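Local coordinates for response regulator receiver domain protein (CheY) (Rhodospirillum rubrum, PDB 3HEB), which is a response regulator receiver domain that probably takes up a phosphoryl group on a conserved aspartate to relay a two-component signal, at the interface of chains A and B. Coordinates in Å, arbitrary orientation; residue numbers count along the deposited sequence, not the author numbering. Chains: chain A/B, Response regulator receiver domain protein (CheY).

The interface of chains A and B. Residues chain A 114-116, 132, 135; chain B 114, 135, 139.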
loop_
_atom_site.group_PDB
_atom_site.type_symbol
_atom_site.label_atom_id
_atom_site.label_comp_id
_atom_site.label_asym_id
_atom_site.label_seq_id
_atom_site.Cartn_x
_atom_site.Cartn_y
_atom_site.Cartn_z
ATOM N N VAL A 114 -1.912 -1.036 -3.162
ATOM C CA VAL A 114 -0.693 -0.994 -3.957
ATOM C C VAL A 114 -0.929 -1.663 -5.307
ATOM O O VAL A 114 -1.738 -2.586 -5.432
ATOM C CB VAL A 114 0.455 -1.741 -3.241
ATOM C CG1 VAL A 114 1.725 -1.731 -4.102
ATOM C CG2 VAL A 114 0.714 -1.107 -1.880
ATOM N N TYR A 115 -0.220 -1.175 -6.316
ATOM C CA TYR A 115 -0.312 -1.717 -7.656
ATOM C C TYR A 115 1.111 -1.982 -8.134
ATOM O O TYR A 115 1.987 -1.100 -8.083
ATOM C CB TYR A 115 -1.005 -0.729 -8.591
ATOM C CG TYR A 115 -1.230 -1.275 -9.981
ATOM C CD1 TYR A 115 -2.517 -1.523 -10.451
ATOM C CD2 TYR A 115 -0.154 -1.522 -10.840
ATOM C CE1 TYR A 115 -2.732 -1.991 -11.733
ATOM C CE2 TYR A 115 -0.360 -1.992 -12.122
ATOM C CZ TYR A 115 -1.653 -2.222 -12.567
ATOM O OH TYR A 115 -1.874 -2.670 -13.856
ATOM N N ILE A 116 1.347 -3.208 -8.577
ATOM C CA ILE A 116 2.658 -3.595 -9.068
ATOM C C ILE A 116 2.510 -4.220 -10.436
ATOM O O ILE A 116 1.795 -5.207 -10.593
ATOM C CB ILE A 116 3.325 -4.643 -8.161
ATOM C CG1 ILE A 116 3.525 -4.069 -6.756
ATOM C CG2 ILE A 116 4.663 -5.081 -8.771
ATOM C CD1 ILE A 116 4.133 -5.056 -5.763
ATOM N N LEU A 132 8.573 -7.687 -2.326
ATOM C CA LEU A 132 7.194 -7.601 -1.835
ATOM C C LEU A 132 7.084 -8.360 -0.490
ATOM O O LEU A 132 6.432 -7.900 0.457
ATOM C CB LEU A 132 6.254 -8.246 -2.866
ATOM C CG LEU A 132 4.728 -8.045 -2.857
ATOM C CD1 LEU A 132 4.072 -9.264 -3.492
ATOM C CD2 LEU A 132 4.205 -7.872 -1.463
ATOM N N PHE A 135 8.817 -6.398 2.385
ATOM C CA PHE A 135 7.995 -5.262 2.793
ATOM C C PHE A 135 6.809 -5.738 3.624
ATOM O O PHE A 135 6.455 -5.127 4.628
ATOM C CB PHE A 135 7.483 -4.527 1.559
ATOM C CG PHE A 135 6.890 -3.191 1.861
ATOM C CD1 PHE A 135 7.667 -2.184 2.433
ATOM C CD2 PHE A 135 5.560 -2.926 1.557
ATOM C CE1 PHE A 135 7.119 -0.925 2.696
ATOM C CE2 PHE A 135 5.004 -1.678 1.814
ATOM C CZ PHE A 135 5.782 -0.674 2.385
ATOM N N VAL B 114 -0.649 2.021 3.203
ATOM C CA VAL B 114 0.223 1.167 4.000
ATOM C C VAL B 114 0.502 1.814 5.361
ATOM O O VAL B 114 0.678 3.033 5.474
ATOM C CB VAL B 114 1.594 0.929 3.277
ATOM C CG1 VAL B 114 2.577 0.233 4.216
ATOM C CG2 VAL B 114 1.398 0.097 2.015
ATOM N N PHE B 135 10.775 -1.389 -2.139
ATOM C CA PHE B 135 9.402 -1.653 -2.529
ATOM C C PHE B 135 8.877 -0.506 -3.395
ATOM O O PHE B 135 8.166 -0.730 -4.369
ATOM C CB PHE B 135 8.508 -1.805 -1.309
ATOM C CG PHE B 135 7.159 -2.339 -1.636
ATOM C CD1 PHE B 135 7.022 -3.612 -2.183
ATOM C CD2 PHE B 135 6.022 -1.577 -1.419
ATOM C CE1 PHE B 135 5.770 -4.117 -2.505
ATOM C CE2 PHE B 135 4.761 -2.077 -1.737
ATOM C CZ PHE B 135 4.637 -3.345 -2.282
HETATM N N MSE B 139 6.623 -0.560 -7.078
HETATM C CA MSE B 139 5.220 -0.230 -7.239
HETATM C C MSE B 139 4.981 0.869 -8.257
HETATM O O MSE B 139 5.913 1.511 -8.726
HETATM C CB MSE B 139 4.615 0.172 -5.888
HETATM C CG MSE B 139 5.201 1.418 -5.281
HETATM SE SE MSE B 139 4.609 1.670 -3.604
HETATM C CE MSE B 139 3.180 2.611 -3.944
#
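The backbone carbonyl oxygen of A:Tyr115 meets carbon from the partner, its O lying 3.5 Å from CA of selenomethionine B:Met139, a van der Waals contact. From here the patch turns apolar and centres on A:Phe135 and B:Phe135, which stack across the two-fold axis with ring centroids 4.2 Å apart and planes inclined by 12°; the pair exemplifies how symmetric aromatic pairing at such an axis lets one residue serve both halves of an interface. The overlap is offset: CD2 of A:Phe135 sits 3.3 Å from CD2 of B:Phe135, each atom over the partner's face towards its rim, while the two side chains cross at about a right angle. In both copies CG is anti to the backbone N (chi1 -167° in A:Phe135), which carries the ring off helix 122-136 towards the other subunit. The far end of B:Phe135 enters a pocket on chain A. The CG1 methyl of A:Val114, coming from the opposite direction, sits at the rim beside CZ at 3.8 Å, displaced out of the ring plane away from A:Phe135. CD1 of A:Ile116, whose side chain runs across the ring, lies 3.8 Å from CE1 of B:Phe135. A:Leu132 lies alongside, its CA close to the same CE1. B:Met139 adds its CB against A:Val114 CG1. By symmetry, CZ of A:Phe135 packs on B:Val114 CG1. An alanine in place of B:Phe135 would probably leave the A:Phe135 ring without its stacking partner and open a gap beside A:Val114, A:Ile116 and A:Leu132. Built from strand 114-117 and helix 122-136, part of the alpha4-beta5-alpha5 face through which many receiver domains pair, this apolar patch, one part of the two-fold interface, may hold a dimer together, although the structure alone does not show that the pair forms in solution.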